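Local coordinates for calcium binding protein (Fasciola hepatica, PDB 5FWZ) that probably binds calcium as a full-length protein, and is represented here by its dynein light chain-like domain, which pairs with a second copy of itself, at residues V59-I64 / L91-P96; I64-Y69 / G86-L91. All coordinates share one frame; numbering follows the deposited sequence. Where two conformers were deposited one is given.

Contact 1: residues V59-I64 / L91-P96; sequences VWQCVI and LAWRTP. With HG (mercury (II) ion), chain B.
Strands 60-64 and 91-94 run antiparallel, their axes 169° apart and 4.7 Å at the closest, with paired backbone hydrogen bonds joining Gln61 to Trp93 and Val63 to Leu91. The pairing continues beyond the strands: Val59 N gives a hydrogen bond of 2.7 Å to Thr95 O, and Thr95 N returns one of 2.6 Å to Val59 O. Trp60 and Arg94, a non-hydrogen-bonded pair, meet by CH-pi contact, Arg94 CB lying over the indole face, 3.7 Å from the centroid of the Trp60 six-membered ring and 9° off its normal. The opposite face of the sheet repeats the theme with Gln61 and Trp93. Because chi1 of Gln61 is 34°, CG lies between backbone N and carbonyl carbon, 3.5 Å from the centroid of the Trp93 five-membered ring. Val63 CG2 approaches Trp93 CH2 to 4.0 Å. Cys62 lies on the same face as Trp60, and its SG binds the mercury ion at 2.4 Å. This regular antiparallel pair borders the sheet of the dynein light chain-like domain, which runs on into the second subunit. Arg94 NH2 is hydrogen-bonded to Tyr56 O, helix 41-56 packs on Trp60 and Cys62, and the Trp93 ring meets those of Phe73 and Phe78 and touches Met71 of strand 69-72.

Contact 2: residues I64-Y69 / G86-L91; sequences ILTGSY and GRHICL. With HG (mercury (II) ion), chain B.
With chi1 at 75°, CG of Tyr69 stands between its backbone N and carbonyl carbon, which brings the ring against Leu91, whose own chi1 of -46° leaves CG anti to the carbonyl carbon. The two side chains run antiparallel alongside one another, and Leu91 CD2 comes over the ring face in a CH-pi contact, 3.9 Å from the centroid of the Tyr69 ring. The neighbouring Ile89 reaches the same ring from an oblique direction, its CG2 lying 3.8 Å from Tyr69 CE1. Leu65 fills in beside them, with CG 4.0 Å from Ile89 CB and CD2 3.9 Å from Leu91 CD1. Leu65, Ile89 and Leu91 share one face of the sheet, and Tyr69, beyond the turn, lies against it. Two backbone hydrogen bonds join the strands, Leu65 N to Ile89 O at 2.9 Å and Ile89 N to Leu65 O at 2.8 Å. At the margin, Thr66 CG2 lies alongside the imidazole, 3.8 Å from His88 CD2, while His88 NE2 is hydrogen-bonded to Asp38, so the ring's rotation is anchored from outside the pair. The other face carries Ile64 and Cys90 toward helix 17-33. There the mercury ion of the derivative is bound by Cys62 and Cys90, the latter through SG of the conformer described here, one of two modelled. Leu65 packs on Tyr69 of the second subunit, and Thr66 OG1 is hydrogen-bonded to Ser68 N of that subunit. Such a sheet edge, extended by a strand from the partner chain, is characteristic of the dimeric dynein light chain fold.

From strand 8-13 the chain passes through helices 17-33 and 41-56 into strand 60-65, which forms its half of contact 1 and then enters contact 2. A turn that includes Gly67 leads on through strands 69-72 and 80-85 before strand 88-94 brings the chain back. Contact 2, between 64-69 and 86-91, therefore closes the inner loop, and contact 1, between 59-64 and 91-96, closes the outer one around it. The two share Ile64 and Leu91, their centres lie about 14 Å apart, and the mercury ion bridges them through Cys62 and Cys90. Together they tie the strand that is outermost within this chain, where the sheet continues into the second subunit, to its interior neighbour.

Contact 1: residues V59-I64 / L91-P96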
ATOM      1  N   VAL A  59     -14.824  -0.157  -2.214  1.00 32.77           N
ATOM      2  CA  VAL A  59     -13.808   0.791  -2.671  1.00 32.72           C
ATOM      3  C   VAL A  59     -12.435   0.105  -2.761  1.00 32.33           C
ATOM      4  O   VAL A  59     -11.936  -0.439  -1.761  1.00 31.95           O
ATOM      5  CB  VAL A  59     -13.704   1.960  -1.671  1.00 33.91           C
ATOM      6  CG1 VAL A  59     -12.704   3.000  -2.158  1.00 31.54           C
ATOM      7  CG2 VAL A  59     -15.075   2.598  -1.435  1.00 33.87           C
ATOM      8  N   TRP A  60     -11.808   0.159  -3.932  1.00 29.36           N
ATOM      9  CA  TRP A  60     -10.462  -0.416  -4.104  1.00 29.42           C
ATOM     10  C   TRP A  60      -9.327   0.569  -3.813  1.00 30.64           C
ATOM     11  O   TRP A  60      -9.451   1.773  -4.044  1.00 29.53           O
ATOM     12  CB  TRP A  60     -10.287  -1.021  -5.503  1.00 28.81           C
ATOM     13  CG  TRP A  60     -11.097  -2.247  -5.661  1.00 29.06           C
ATOM     14  CD1 TRP A  60     -12.385  -2.316  -6.071  1.00 27.25           C
ATOM     15  CD2 TRP A  60     -10.701  -3.578  -5.355  1.00 27.58           C
ATOM     16  NE1 TRP A  60     -12.827  -3.600  -6.044  1.00 26.57           N
ATOM     17  CE2 TRP A  60     -11.810  -4.408  -5.624  1.00 27.50           C
ATOM     18  CE3 TRP A  60      -9.506  -4.156  -4.917  1.00 28.58           C
ATOM     19  CZ2 TRP A  60     -11.773  -5.802  -5.460  1.00 28.50           C
ATOM     20  CZ3 TRP A  60      -9.457  -5.548  -4.738  1.00 28.51           C
ATOM     21  CH2 TRP A  60     -10.589  -6.355  -5.009  1.00 29.25           C
ATOM     22  N   GLN A  61      -8.231   0.025  -3.295  1.00 32.07           N
ATOM     23  CA  GLN A  61      -6.942   0.723  -3.273  1.00 33.93           C
ATOM     24  C   GLN A  61      -5.927  -0.040  -4.069  1.00 29.55           C
ATOM     25  O   GLN A  61      -6.022  -1.243  -4.167  1.00 32.51           O
ATOM     26  CB  GLN A  61      -6.408   0.960  -1.872  1.00 36.90           C
ATOM     27  CG  GLN A  61      -6.714  -0.088  -0.841  1.00 40.31           C
ATOM     28  CD  GLN A  61      -8.014   0.160  -0.099  1.00 47.53           C
ATOM     29  OE1 GLN A  61      -8.899  -0.693  -0.073  1.00 51.74           O
ATOM     30  NE2 GLN A  61      -8.125   1.321   0.532  1.00 48.75           N
ATOM     31  N   CYS A  62      -4.995   0.682  -4.678  1.00 29.33           N
ATOM     32  CA  CYS A  62      -3.988   0.105  -5.580  1.00 30.82           C
ATOM     33  C   CYS A  62      -2.644   0.665  -5.217  1.00 28.38           C
ATOM     34  O   CYS A  62      -2.462   1.865  -5.273  1.00 29.73           O
ATOM     35  CB  CYS A  62      -4.227   0.461  -7.067  1.00 32.08           C
ATOM     36  SG  CYS A  62      -2.888  -0.182  -8.163  1.00 39.68           S
ATOM     37  N   VAL A  63      -1.687  -0.187  -4.912  1.00 26.50           N
ATOM     38  CA  VAL A  63      -0.326   0.265  -4.686  1.00 26.48           C
ATOM     39  C   VAL A  63       0.561  -0.453  -5.662  1.00 27.12           C
ATOM     40  O   VAL A  63       0.548  -1.680  -5.703  1.00 28.93           O
ATOM     41  CB  VAL A  63       0.160  -0.064  -3.247  1.00 26.49           C
ATOM     42  CG1 VAL A  63       1.591   0.456  -3.007  1.00 26.43           C
ATOM     43  CG2 VAL A  63      -0.815   0.485  -2.227  1.00 25.22           C
ATOM     44  N   ILE A  64       1.339   0.299  -6.431  1.00 26.81           N
ATOM     45  CA  ILE A  64       2.349  -0.284  -7.296  1.00 26.09           C
ATOM     46  C   ILE A  64       3.687   0.045  -6.684  1.00 26.26           C
ATOM     47  O   ILE A  64       3.871   1.139  -6.188  1.00 28.01           O
ATOM     48  CB  ILE A  64       2.272   0.238  -8.739  1.00 25.02           C
ATOM     49  CG1 ILE A  64       0.887  -0.070  -9.324  1.00 24.40           C
ATOM     50  CG2 ILE A  64       3.386  -0.363  -9.593  1.00 24.15           C
ATOM     51  CD1 ILE A  64       0.563   0.712 -10.566  1.00 24.54           C
ATOM     52  N   LEU A  91      -0.384  -4.255  -5.566  1.00 27.12           N
ATOM     53  CA  LEU A  91      -1.226  -4.621  -4.438  1.00 26.15           C
ATOM     54  C   LEU A  91      -2.592  -3.983  -4.664  1.00 26.15           C
ATOM     55  O   LEU A  91      -2.715  -2.856  -5.142  1.00 22.57           O
ATOM     56  CB  LEU A  91      -0.638  -4.126  -3.132  1.00 25.93           C
ATOM     57  CG  LEU A  91       0.855  -4.360  -2.895  1.00 27.35           C
ATOM     58  CD1 LEU A  91       1.243  -3.776  -1.548  1.00 26.72           C
ATOM     59  CD2 LEU A  91       1.231  -5.837  -2.932  1.00 27.83           C
ATOM     60  N   ALA A  92      -3.630  -4.727  -4.348  1.00 24.56           N
ATOM     61  CA  ALA A  92      -4.941  -4.187  -4.455  1.00 24.83           C
ATOM     62  C   ALA A  92      -5.857  -4.925  -3.497  1.00 25.29           C
ATOM     63  O   ALA A  92      -5.812  -6.166  -3.391  1.00 25.52           O
ATOM     64  CB  ALA A  92      -5.439  -4.258  -5.896  1.00 23.69           C
ATOM     65  N   TRP A  93      -6.669  -4.153  -2.782  1.00 24.51           N
ATOM     66  CA  TRP A  93      -7.659  -4.708  -1.891  1.00 25.59           C
ATOM     67  C   TRP A  93      -8.838  -3.756  -1.709  1.00 27.44           C
ATOM     68  O   TRP A  93      -8.750  -2.552  -1.969  1.00 27.03           O
ATOM     69  CB  TRP A  93      -7.030  -5.111  -0.552  1.00 26.52           C
ATOM     70  CG  TRP A  93      -6.524  -3.976   0.283  1.00 28.98           C
ATOM     71  CD1 TRP A  93      -7.156  -3.405   1.354  1.00 28.72           C
ATOM     72  CD2 TRP A  93      -5.295  -3.257   0.115  1.00 29.20           C
ATOM     73  NE1 TRP A  93      -6.409  -2.370   1.851  1.00 28.41           N
ATOM     74  CE2 TRP A  93      -5.259  -2.257   1.122  1.00 31.11           C
ATOM     75  CE3 TRP A  93      -4.239  -3.341  -0.792  1.00 31.88           C
ATOM     76  CZ2 TRP A  93      -4.187  -1.354   1.257  1.00 33.85           C
ATOM     77  CZ3 TRP A  93      -3.179  -2.433  -0.687  1.00 34.50           C
ATOM     78  CH2 TRP A  93      -3.155  -1.458   0.343  1.00 36.88           C
ATOM     79  N   ARG A  94      -9.955  -4.335  -1.305  1.00 30.67           N
ATOM     80  CA  ARG A  94     -11.222  -3.633  -1.286  1.00 34.28           C
ATOM     81  C   ARG A  94     -11.606  -3.295   0.144  1.00 33.02           C
ATOM     82  O   ARG A  94     -11.538  -4.161   1.016  1.00 33.86           O
ATOM     83  CB  ARG A  94     -12.298  -4.499  -1.918  1.00 36.60           C
ATOM     84  CG  ARG A  94     -13.509  -3.684  -2.348  1.00 40.82           C
ATOM     85  CD  ARG A  94     -14.794  -4.266  -1.816  1.00 42.62           C
ATOM     86  NE  ARG A  94     -15.694  -4.654  -2.871  1.00 50.24           N
ATOM     87  CZ  ARG A  94     -16.789  -5.393  -2.694  1.00 50.50           C
ATOM     88  NH1 ARG A  94     -17.132  -5.862  -1.500  1.00 50.40           N
ATOM     89  NH2 ARG A  94     -17.549  -5.666  -3.737  1.00 51.23           N
ATOM     90  N   THR A  95     -11.959  -2.026   0.360  1.00 32.73           N
ATOM     91  CA  THR A  95     -12.471  -1.504   1.631  1.00 32.80           C
ATOM     92  C   THR A  95     -13.938  -0.998   1.507  1.00 34.91           C
ATOM     93  O   THR A  95     -14.365  -0.614   0.394  1.00 29.73           O
ATOM     94  CB  THR A  95     -11.598  -0.328   2.103  1.00 33.07           C
ATOM     95  OG1 THR A  95     -11.352   0.559   1.023  1.00 31.53           O
ATOM     96  CG2 THR A  95     -10.269  -0.815   2.602  1.00 36.50           C
ATOM     97  N   PRO A  96     -14.685  -0.939   2.648  1.00 37.36           N
ATOM     98  CA  PRO A  96     -16.127  -0.577   2.675  1.00 39.31           C
ATOM     99  C   PRO A  96     -16.502   0.784   2.099  1.00 42.35           C
ATOM    100  O   PRO A  96     -15.705   1.710   2.168  1.00 41.30           O
ATOM    101  CB  PRO A  96     -16.491  -0.600   4.175  1.00 37.92           C
ATOM    102  CG  PRO A  96     -15.424  -1.398   4.832  1.00 38.73           C
ATOM    103  CD  PRO A  96     -14.180  -1.183   4.018  1.00 39.22           C
TER
HETATM  104 HG    HG B1189      -3.166  -2.528  -8.342  1.00 48.35          HG

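Contact 2: residues I64-Y69 / G86-L91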
ATOM      1  N   ILE A  64       1.339   0.299  -6.431  1.00 26.81           N
ATOM      2  CA  ILE A  64       2.349  -0.284  -7.296  1.00 26.09           C
ATOM      3  C   ILE A  64       3.687   0.045  -6.684  1.00 26.26           C
ATOM      4  O   ILE A  64       3.871   1.139  -6.188  1.00 28.01           O
ATOM      5  CB  ILE A  64       2.272   0.238  -8.739  1.00 25.02           C
ATOM      6  CG1 ILE A  64       0.887  -0.070  -9.324  1.00 24.40           C
ATOM      7  CG2 ILE A  64       3.386  -0.363  -9.593  1.00 24.15           C
ATOM      8  CD1 ILE A  64       0.563   0.712 -10.566  1.00 24.54           C
ATOM      9  N   LEU A  65       4.615  -0.899  -6.693  1.00 26.07           N
ATOM     10  CA  LEU A  65       5.880  -0.667  -6.038  1.00 28.16           C
ATOM     11  C   LEU A  65       6.997  -1.495  -6.641  1.00 28.92           C
ATOM     12  O   LEU A  65       6.754  -2.457  -7.338  1.00 28.39           O
ATOM     13  CB  LEU A  65       5.748  -0.925  -4.519  1.00 27.49           C
ATOM     14  CG  LEU A  65       5.617  -2.365  -4.016  1.00 27.24           C
ATOM     15  CD1 LEU A  65       6.953  -2.901  -3.536  1.00 28.07           C
ATOM     16  CD2 LEU A  65       4.635  -2.476  -2.873  1.00 26.28           C
ATOM     17  N   THR A  66       8.220  -1.067  -6.386  1.00 30.29           N
ATOM     18  CA  THR A  66       9.410  -1.842  -6.686  1.00 33.46           C
ATOM     19  C   THR A  66      10.077  -2.102  -5.345  1.00 34.71           C
ATOM     20  O   THR A  66       9.840  -1.394  -4.377  1.00 40.70           O
ATOM     21  CB  THR A  66      10.362  -1.083  -7.630  1.00 33.16           C
ATOM     22  OG1 THR A  66      10.964   0.021  -6.944  1.00 35.76           O
ATOM     23  CG2 THR A  66       9.606  -0.563  -8.833  1.00 33.11           C
ATOM     24  N   GLY A  67      10.897  -3.118  -5.283  1.00 34.51           N
ATOM     25  CA  GLY A  67      11.521  -3.497  -4.032  1.00 34.40           C
ATOM     26  C   GLY A  67      10.642  -4.416  -3.242  1.00 33.38           C
ATOM     27  O   GLY A  67       9.775  -5.078  -3.792  1.00 35.26           O
ATOM     28  N   SER A  68      10.907  -4.469  -1.949  1.00 34.27           N
ATOM     29  CA  SER A  68      10.169  -5.318  -1.008  1.00 34.29           C
ATOM     30  C   SER A  68       9.058  -4.565  -0.320  1.00 31.39           C
ATOM     31  O   SER A  68       9.016  -3.358  -0.383  1.00 35.11           O
ATOM     32  CB  SER A  68      11.137  -5.838   0.028  1.00 34.21           C
ATOM     33  OG  SER A  68      12.198  -6.462  -0.662  1.00 35.84           O
ATOM     34  N   TYR A  69       8.168  -5.286   0.341  1.00 28.52           N
ATOM     35  CA  TYR A  69       7.072  -4.670   1.068  1.00 28.15           C
ATOM     36  C   TYR A  69       6.555  -5.594   2.177  1.00 27.55           C
ATOM     37  O   TYR A  69       6.664  -6.815   2.093  1.00 28.45           O
ATOM     38  CB  TYR A  69       5.923  -4.269   0.096  1.00 26.91           C
ATOM     39  CG  TYR A  69       5.117  -5.450  -0.361  1.00 25.88           C
ATOM     40  CD1 TYR A  69       5.624  -6.330  -1.314  1.00 26.07           C
ATOM     41  CD2 TYR A  69       3.889  -5.757   0.226  1.00 24.96           C
ATOM     42  CE1 TYR A  69       4.903  -7.446  -1.714  1.00 24.59           C
ATOM     43  CE2 TYR A  69       3.177  -6.884  -0.163  1.00 23.94           C
ATOM     44  CZ  TYR A  69       3.697  -7.722  -1.128  1.00 23.30           C
ATOM     45  OH  TYR A  69       3.006  -8.829  -1.543  1.00 24.22           O
ATOM     46  N   GLY A  86       7.197  -8.416 -13.930  1.00 29.16           N
ATOM     47  CA  GLY A  86       8.507  -7.837 -14.175  1.00 28.39           C
ATOM     48  C   GLY A  86       9.008  -7.216 -12.888  1.00 31.17           C
ATOM     49  O   GLY A  86       8.999  -7.874 -11.855  1.00 30.43           O
ATOM     50  N   ARG A  87       9.404  -5.943 -12.958  1.00 34.05           N
ATOM     51  CA  ARG A  87       9.913  -5.177 -11.798  1.00 39.50           C
ATOM     52  C   ARG A  87       8.857  -4.660 -10.839  1.00 37.98           C
ATOM     53  O   ARG A  87       9.202  -4.219  -9.755  1.00 39.28           O
ATOM     54  CB  ARG A  87      10.674  -3.920 -12.255  1.00 42.74           C
ATOM     55  CG  ARG A  87      12.017  -4.173 -12.897  1.00 46.92           C
ATOM     56  CD  ARG A  87      12.686  -2.865 -13.307  1.00 50.33           C
ATOM     57  NE  ARG A  87      11.852  -2.043 -14.214  1.00 50.36           N
ATOM     58  CZ  ARG A  87      11.338  -0.839 -13.939  1.00 48.19           C
ATOM     59  NH1 ARG A  87      11.537  -0.237 -12.765  1.00 47.05           N
ATOM     60  NH2 ARG A  87      10.614  -0.211 -14.867  1.00 50.78           N
ATOM     61  N   HIS A  88       7.599  -4.648 -11.255  1.00 35.98           N
ATOM     62  CA  HIS A  88       6.551  -4.006 -10.487  1.00 37.53           C
ATOM     63  C   HIS A  88       5.713  -5.016  -9.707  1.00 34.45           C
ATOM     64  O   HIS A  88       5.254  -6.012 -10.261  1.00 34.39           O
ATOM     65  CB  HIS A  88       5.674  -3.171 -11.415  1.00 40.50           C
ATOM     66  CG  HIS A  88       6.427  -2.076 -12.106  1.00 45.65           C
ATOM     67  ND1 HIS A  88       6.711  -2.101 -13.457  1.00 46.61           N
ATOM     68  CD2 HIS A  88       6.986  -0.940 -11.623  1.00 44.25           C
ATOM     69  CE1 HIS A  88       7.390  -1.015 -13.778  1.00 44.44           C
ATOM     70  NE2 HIS A  88       7.576  -0.300 -12.683  1.00 44.21           N
ATOM     71  N   ILE A  89       5.569  -4.753  -8.413  1.00 29.01           N
ATOM     72  CA  ILE A  89       4.634  -5.437  -7.566  1.00 27.77           C
ATOM     73  C   ILE A  89       3.361  -4.596  -7.529  1.00 27.10           C
ATOM     74  O   ILE A  89       3.401  -3.375  -7.446  1.00 27.15           O
ATOM     75  CB  ILE A  89       5.202  -5.675  -6.138  1.00 27.09           C
ATOM     76  CG1 ILE A  89       6.358  -6.691  -6.193  1.00 29.56           C
ATOM     77  CG2 ILE A  89       4.093  -6.103  -5.162  1.00 25.83           C
ATOM     78  CD1 ILE A  89       7.153  -6.855  -4.898  1.00 31.67           C
ATOM     79  N   CYS A  90       2.234  -5.271  -7.547  1.00 26.72           N
ATOM     80  CA  CYS A  90       0.938  -4.628  -7.563  0.50 28.06           C
ATOM     81  C   CYS A  90       0.108  -5.150  -6.412  1.00 27.71           C
ATOM     82  O   CYS A  90      -0.065  -6.355  -6.284  1.00 29.96           O
ATOM     83  CB  CYS A  90       0.235  -4.943  -8.871  0.50 29.51           C
ATOM     84  SG  CYS A  90      -1.301  -4.046  -9.049  0.50 32.58           S
ATOM     85  N   LEU A  91      -0.384  -4.255  -5.566  1.00 27.12           N
ATOM     86  CA  LEU A  91      -1.226  -4.621  -4.438  1.00 26.15           C
ATOM     87  C   LEU A  91      -2.592  -3.983  -4.664  1.00 26.15           C
ATOM     88  O   LEU A  91      -2.715  -2.856  -5.142  1.00 22.57           O
ATOM     89  CB  LEU A  91      -0.638  -4.126  -3.132  1.00 25.93           C
ATOM     90  CG  LEU A  91       0.855  -4.360  -2.895  1.00 27.35           C
ATOM     91  CD1 LEU A  91       1.243  -3.776  -1.548  1.00 26.72           C
ATOM     92  CD2 LEU A  91       1.231  -5.837  -2.932  1.00 27.83           C
TER
HETATM   93 HG    HG B1189      -3.166  -2.528  -8.342  1.00 48.35          HG